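Long-range contact in phosphonate monoester hydrolase (PDB 4UPK), which is a hydrolase of the sulfatase family, within the alkaline phosphatase superfamily, built round a mixed beta sheet flanked by helices and assembled from four chains: residues L107-R119 and Y150-E162. Residues are numbered along the deposited sequence; the frame is centred on the assembly and turned at random.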
loop_
_atom_site.group_PDB
_atom_site.type_symbol
_atom_site.label_atom_id
_atom_site.label_comp_id
_atom_site.label_asym_id
_atom_site.label_seq_id
_atom_site.Cartn_x
_atom_site.Cartn_y
_atom_site.Cartn_z
ATOM N N LEU A 107 -14.482 -3.136 8.484
ATOM C CA LEU A 107 -14.691 -1.985 7.621
ATOM C C LEU A 107 -13.414 -1.873 6.780
ATOM O O LEU A 107 -12.321 -2.014 7.346
ATOM C CB LEU A 107 -14.893 -0.716 8.480
ATOM C CG LEU A 107 -15.156 0.607 7.751
ATOM C CD1 LEU A 107 -16.564 0.649 7.165
ATOM C CD2 LEU A 107 -14.973 1.774 8.704
ATOM N N ARG A 108 -13.541 -1.678 5.432
ATOM C CA ARG A 108 -12.401 -1.525 4.506
ATOM C C ARG A 108 -11.425 -0.452 5.057
ATOM O O ARG A 108 -11.863 0.606 5.519
ATOM C CB ARG A 108 -12.874 -1.087 3.112
ATOM C CG ARG A 108 -13.530 -2.145 2.248
ATOM C CD ARG A 108 -13.888 -1.494 0.916
ATOM N NE ARG A 108 -14.686 -2.366 0.056
ATOM C CZ ARG A 108 -14.183 -3.192 -0.853
ATOM N NH1 ARG A 108 -12.870 -3.275 -1.030
ATOM N NH2 ARG A 108 -14.982 -3.963 -1.569
ATOM N N HIS A 109 -10.117 -0.731 5.018
ATOM C CA HIS A 109 -9.112 0.200 5.533
ATOM C C HIS A 109 -9.072 1.548 4.815
ATOM O O HIS A 109 -8.808 2.568 5.452
ATOM C CB HIS A 109 -7.723 -0.432 5.555
ATOM C CG HIS A 109 -6.816 0.203 6.567
ATOM N ND1 HIS A 109 -7.129 0.201 7.921
ATOM C CD2 HIS A 109 -5.621 0.819 6.397
ATOM C CE1 HIS A 109 -6.134 0.832 8.522
ATOM N NE2 HIS A 109 -5.194 1.209 7.651
ATOM N N ASP A 110 -9.338 1.550 3.501
ATOM C CA ASP A 110 -9.306 2.747 2.667
ATOM C C ASP A 110 -10.639 3.535 2.630
ATOM O O ASP A 110 -10.775 4.459 1.820
ATOM C CB ASP A 110 -8.774 2.401 1.263
ATOM C CG ASP A 110 -9.568 1.369 0.476
ATOM O OD1 ASP A 110 -10.518 0.772 1.046
ATOM O OD2 ASP A 110 -9.259 1.169 -0.710
ATOM N N THR A 111 -11.590 3.204 3.532
ATOM C CA THR A 111 -12.877 3.898 3.624
ATOM C C THR A 111 -12.672 5.301 4.204
ATOM O O THR A 111 -12.221 5.417 5.342
ATOM C CB THR A 111 -13.921 3.086 4.432
ATOM O OG1 THR A 111 -14.050 1.795 3.846
ATOM C CG2 THR A 111 -15.288 3.746 4.456
ATOM N N PRO A 112 -13.000 6.371 3.451
ATOM C CA PRO A 112 -12.854 7.716 4.002
ATOM C C PRO A 112 -13.774 7.922 5.208
ATOM O O PRO A 112 -14.905 7.450 5.218
ATOM C CB PRO A 112 -13.238 8.624 2.824
ATOM C CG PRO A 112 -13.133 7.775 1.625
ATOM C CD PRO A 112 -13.539 6.421 2.082
ATOM N N ASN A 113 -13.257 8.548 6.260
ATOM C CA ASN A 113 -14.038 8.789 7.467
ATOM C C ASN A 113 -13.843 10.227 7.927
ATOM O O ASN A 113 -13.023 10.941 7.337
ATOM C CB ASN A 113 -13.738 7.751 8.567
ATOM C CG ASN A 113 -12.308 7.711 9.075
ATOM O OD1 ASN A 113 -11.775 8.681 9.614
ATOM N ND2 ASN A 113 -11.689 6.547 9.016
ATOM N N ILE A 114 -14.608 10.670 8.950
ATOM C CA ILE A 114 -14.514 12.033 9.489
ATOM C C ILE A 114 -13.084 12.390 9.959
ATOM O O ILE A 114 -12.644 13.497 9.699
ATOM C CB ILE A 114 -15.638 12.355 10.536
ATOM C CG1 ILE A 114 -15.742 13.874 10.873
ATOM C CG2 ILE A 114 -15.532 11.505 11.811
ATOM C CD1 ILE A 114 -16.261 14.765 9.737
ATOM N N ALA A 115 -12.358 11.450 10.588
ATOM C CA ALA A 115 -11.002 11.680 11.095
ATOM C C ALA A 115 -9.966 11.840 9.967
ATOM O O ALA A 115 -9.198 12.806 9.977
ATOM C CB ALA A 115 -10.596 10.576 12.060
ATOM N N THR A 116 -9.976 10.925 8.973
ATOM C CA THR A 116 -9.064 10.979 7.822
ATOM C C THR A 116 -9.257 12.268 7.020
ATOM O O THR A 116 -8.277 12.892 6.608
ATOM C CB THR A 116 -9.205 9.738 6.933
ATOM O OG1 THR A 116 -10.557 9.617 6.487
ATOM C CG2 THR A 116 -8.741 8.457 7.626
ATOM N N GLU A 117 -10.520 12.677 6.832
ATOM C CA GLU A 117 -10.870 13.886 6.097
ATOM C C GLU A 117 -10.549 15.156 6.876
ATOM O O GLU A 117 -10.071 16.108 6.267
ATOM C CB GLU A 117 -12.311 13.838 5.566
ATOM C CG GLU A 117 -12.600 12.703 4.591
ATOM C CD GLU A 117 -11.516 12.327 3.600
ATOM O OE1 GLU A 117 -11.334 13.062 2.601
ATOM O OE2 GLU A 117 -10.852 11.287 3.821
ATOM N N MET A 118 -10.751 15.153 8.217
ATOM C CA MET A 118 -10.395 16.267 9.102
ATOM C C MET A 118 -8.880 16.431 9.198
ATOM O O MET A 118 -8.418 17.557 9.356
ATOM C CB MET A 118 -11.020 16.132 10.503
ATOM C CG MET A 118 -12.524 16.452 10.539
ATOM S SD MET A 118 -12.944 18.190 10.248
ATOM C CE MET A 118 -12.697 18.873 11.871
ATOM N N ARG A 119 -8.105 15.328 9.062
ATOM C CA ARG A 119 -6.637 15.352 9.055
ATOM C C ARG A 119 -6.100 16.101 7.830
ATOM O O ARG A 119 -5.064 16.780 7.923
ATOM C CB ARG A 119 -6.057 13.937 9.114
ATOM C CG ARG A 119 -6.068 13.353 10.517
ATOM C CD ARG A 119 -5.039 12.261 10.630
ATOM N NE ARG A 119 -4.961 11.742 11.991
ATOM C CZ ARG A 119 -3.831 11.518 12.652
ATOM N NH1 ARG A 119 -2.657 11.803 12.094
ATOM N NH2 ARG A 119 -3.863 11.022 13.880
ATOM N N TYR A 150 -13.717 -5.551 18.496
ATOM C CA TYR A 150 -14.503 -4.726 17.589
ATOM C C TYR A 150 -14.843 -3.358 18.201
ATOM O O TYR A 150 -15.692 -2.634 17.682
ATOM C CB TYR A 150 -15.720 -5.465 17.009
ATOM C CG TYR A 150 -16.766 -5.961 17.988
ATOM C CD1 TYR A 150 -17.618 -5.071 18.642
ATOM C CD2 TYR A 150 -17.025 -7.323 18.128
ATOM C CE1 TYR A 150 -18.619 -5.520 19.502
ATOM C CE2 TYR A 150 -18.042 -7.785 18.968
ATOM C CZ TYR A 150 -18.831 -6.877 19.660
ATOM O OH TYR A 150 -19.838 -7.311 20.492
ATOM N N GLU A 151 -14.156 -3.010 19.300
ATOM C CA GLU A 151 -14.282 -1.754 20.035
ATOM C C GLU A 151 -13.085 -0.845 19.736
ATOM O O GLU A 151 -12.997 0.264 20.282
ATOM C CB GLU A 151 -14.288 -2.036 21.539
ATOM C CG GLU A 151 -15.460 -2.816 22.096
ATOM C CD GLU A 151 -15.384 -2.855 23.609
ATOM O OE1 GLU A 151 -14.358 -3.326 24.156
ATOM O OE2 GLU A 151 -16.326 -2.339 24.248
ATOM N N PHE A 152 -12.155 -1.336 18.896
ATOM C CA PHE A 152 -10.912 -0.669 18.512
ATOM C C PHE A 152 -11.101 0.720 17.836
ATOM O O PHE A 152 -12.017 0.853 17.014
ATOM C CB PHE A 152 -10.043 -1.608 17.654
ATOM C CG PHE A 152 -8.570 -1.294 17.766
ATOM C CD1 PHE A 152 -7.840 -1.695 18.880
ATOM C CD2 PHE A 152 -7.929 -0.533 16.791
ATOM C CE1 PHE A 152 -6.490 -1.357 19.010
ATOM C CE2 PHE A 152 -6.587 -0.176 16.930
ATOM C CZ PHE A 152 -5.868 -0.601 18.032
ATOM N N PRO A 153 -10.263 1.757 18.179
ATOM C CA PRO A 153 -10.418 3.076 17.533
ATOM C C PRO A 153 -10.122 3.104 16.029
ATOM O O PRO A 153 -9.159 2.504 15.543
ATOM C CB PRO A 153 -9.473 3.984 18.323
ATOM C CG PRO A 153 -8.444 3.063 18.869
ATOM C CD PRO A 153 -9.158 1.780 19.167
ATOM N N MET A 154 -10.968 3.846 15.314
ATOM C CA MET A 154 -10.945 4.066 13.880
ATOM C C MET A 154 -9.681 4.826 13.457
ATOM O O MET A 154 -9.242 5.748 14.150
ATOM C CB MET A 154 -12.202 4.860 13.486
ATOM C CG MET A 154 -12.400 5.037 12.010
ATOM S SD MET A 154 -13.933 5.935 11.684
ATOM C CE MET A 154 -14.993 4.616 11.212
ATOM N N ARG A 155 -9.117 4.418 12.302
ATOM C CA ARG A 155 -7.972 4.992 11.610
ATOM C C ARG A 155 -8.170 6.511 11.462
ATOM O O ARG A 155 -9.214 6.955 10.963
ATOM C CB ARG A 155 -7.863 4.340 10.214
ATOM C CG ARG A 155 -6.732 4.864 9.347
ATOM C CD ARG A 155 -6.893 4.504 7.886
ATOM N NE ARG A 155 -5.779 5.055 7.114
ATOM C CZ ARG A 155 -5.528 4.783 5.837
ATOM N NH1 ARG A 155 -6.318 3.958 5.158
ATOM N NH2 ARG A 155 -4.480 5.327 5.230
ATOM N N GLY A 156 -7.172 7.276 11.908
ATOM C CA GLY A 156 -7.207 8.728 11.847
ATOM C C GLY A 156 -7.447 9.365 13.198
ATOM O O GLY A 156 -6.973 10.473 13.443
ATOM N N PHE A 157 -8.184 8.676 14.093
ATOM C CA PHE A 157 -8.467 9.186 15.434
ATOM C C PHE A 157 -7.273 9.052 16.339
ATOM O O PHE A 157 -6.610 8.010 16.361
ATOM C CB PHE A 157 -9.703 8.517 16.069
ATOM C CG PHE A 157 -11.033 9.114 15.672
ATOM C CD1 PHE A 157 -11.479 10.303 16.241
ATOM C CD2 PHE A 157 -11.839 8.492 14.730
ATOM C CE1 PHE A 157 -12.706 10.872 15.863
ATOM C CE2 PHE A 157 -13.069 9.055 14.353
ATOM C CZ PHE A 157 -13.497 10.240 14.929
ATOM N N HIS A 158 -6.986 10.126 17.079
ATOM C CA HIS A 158 -5.900 10.147 18.025
ATOM C C HIS A 158 -6.554 10.009 19.394
ATOM O O HIS A 158 -7.283 10.894 19.854
ATOM C CB HIS A 158 -5.040 11.406 17.900
ATOM C CG HIS A 158 -3.730 11.283 18.616
ATOM N ND1 HIS A 158 -2.577 10.901 17.947
ATOM C CD2 HIS A 158 -3.434 11.482 19.922
ATOM C CE1 HIS A 158 -1.616 10.894 18.858
ATOM N NE2 HIS A 158 -2.081 11.248 20.062
ATOM N N GLU A 159 -6.362 8.836 20.001
ATOM C CA GLU A 159 -6.959 8.514 21.280
ATOM C C GLU A 159 -6.244 9.206 22.439
ATOM O O GLU A 159 -5.054 8.997 22.635
ATOM C CB GLU A 159 -6.995 6.998 21.463
ATOM C CG GLU A 159 -7.912 6.537 22.569
ATOM C CD GLU A 159 -7.791 5.051 22.793
ATOM O OE1 GLU A 159 -6.727 4.617 23.285
ATOM O OE2 GLU A 159 -8.758 4.316 22.487
ATOM N N VAL A 160 -6.987 10.047 23.178
ATOM C CA VAL A 160 -6.525 10.763 24.365
ATOM C C VAL A 160 -6.872 9.913 25.616
ATOM O O VAL A 160 -6.003 9.684 26.458
ATOM C CB VAL A 160 -7.081 12.211 24.445
ATOM C CG1 VAL A 160 -6.350 13.005 25.525
ATOM C CG2 VAL A 160 -6.964 12.923 23.097
ATOM N N THR A 161 -8.131 9.425 25.703
ATOM C CA THR A 161 -8.632 8.570 26.768
ATOM C C THR A 161 -9.386 7.414 26.145
ATOM O O THR A 161 -10.353 7.636 25.405
ATOM C CB THR A 161 -9.527 9.349 27.739
ATOM O OG1 THR A 161 -8.807 10.463 28.251
ATOM C CG2 THR A 161 -10.049 8.463 28.924
ATOM N N GLU A 162 -8.957 6.177 26.480
ATOM C CA GLU A 162 -9.598 4.938 26.062
ATOM C C GLU A 162 -10.758 4.688 27.028
ATOM O O GLU A 162 -10.561 4.626 28.244
ATOM C CB GLU A 162 -8.593 3.760 26.097
ATOM C CG GLU A 162 -9.199 2.390 25.783
ATOM C CD GLU A 162 -9.741 1.614 26.971
ATOM O OE1 GLU A 162 -8.972 1.390 27.933
ATOM O OE2 GLU A 162 -10.937 1.238 26.947
#
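A115, in the first turn of helix 114-120, meets G156 in the type II turn M154-F157, their CA atoms 4.9 Å apart; G156 has a positive phi (106°) and, without a side chain, lets the A115 methyl press against its backbone. The same methyl lies over one face of the F157 ring as a CH-pi contact, 3.8 Å from its centroid, while I114 CG2 touches F157 CZ.

Side chains of 107-119 hold the two central carbonyls of the turn, R155 O and G156 O. R119, extended from CG to NE, brings the edge of its guanidinium to G156 O: NE donates at 2.8 Å onto a lone pair, and NH2 adds a weak second bond. N113 ND2 donates to R155 O (3.2 Å), in the plane of that carbonyl. The same asparagine is the N-cap: T116 N bonds to its OD1 and T116 OG1 accepts from its backbone N, a capping box that fixes the amide while M154 SD packs against N113 CG. R155 reaches back with CG anti to the backbone N (chi1 178°), laying its guanidinium flat on the H109 ring, planes 12° apart, as NH1 bonds to H109 O at 2.9 Å.

The helix is thus tied, through its N-cap and first turn and, farther along, through R119, to the turn leading into strand 158-162, which pairs with strand 125-127 of the central sheet; P125 contacts A115, F157 and R119, helix 82-91 packs against L107 and M154, and R119 also salt-bridges D144 of the second subunit.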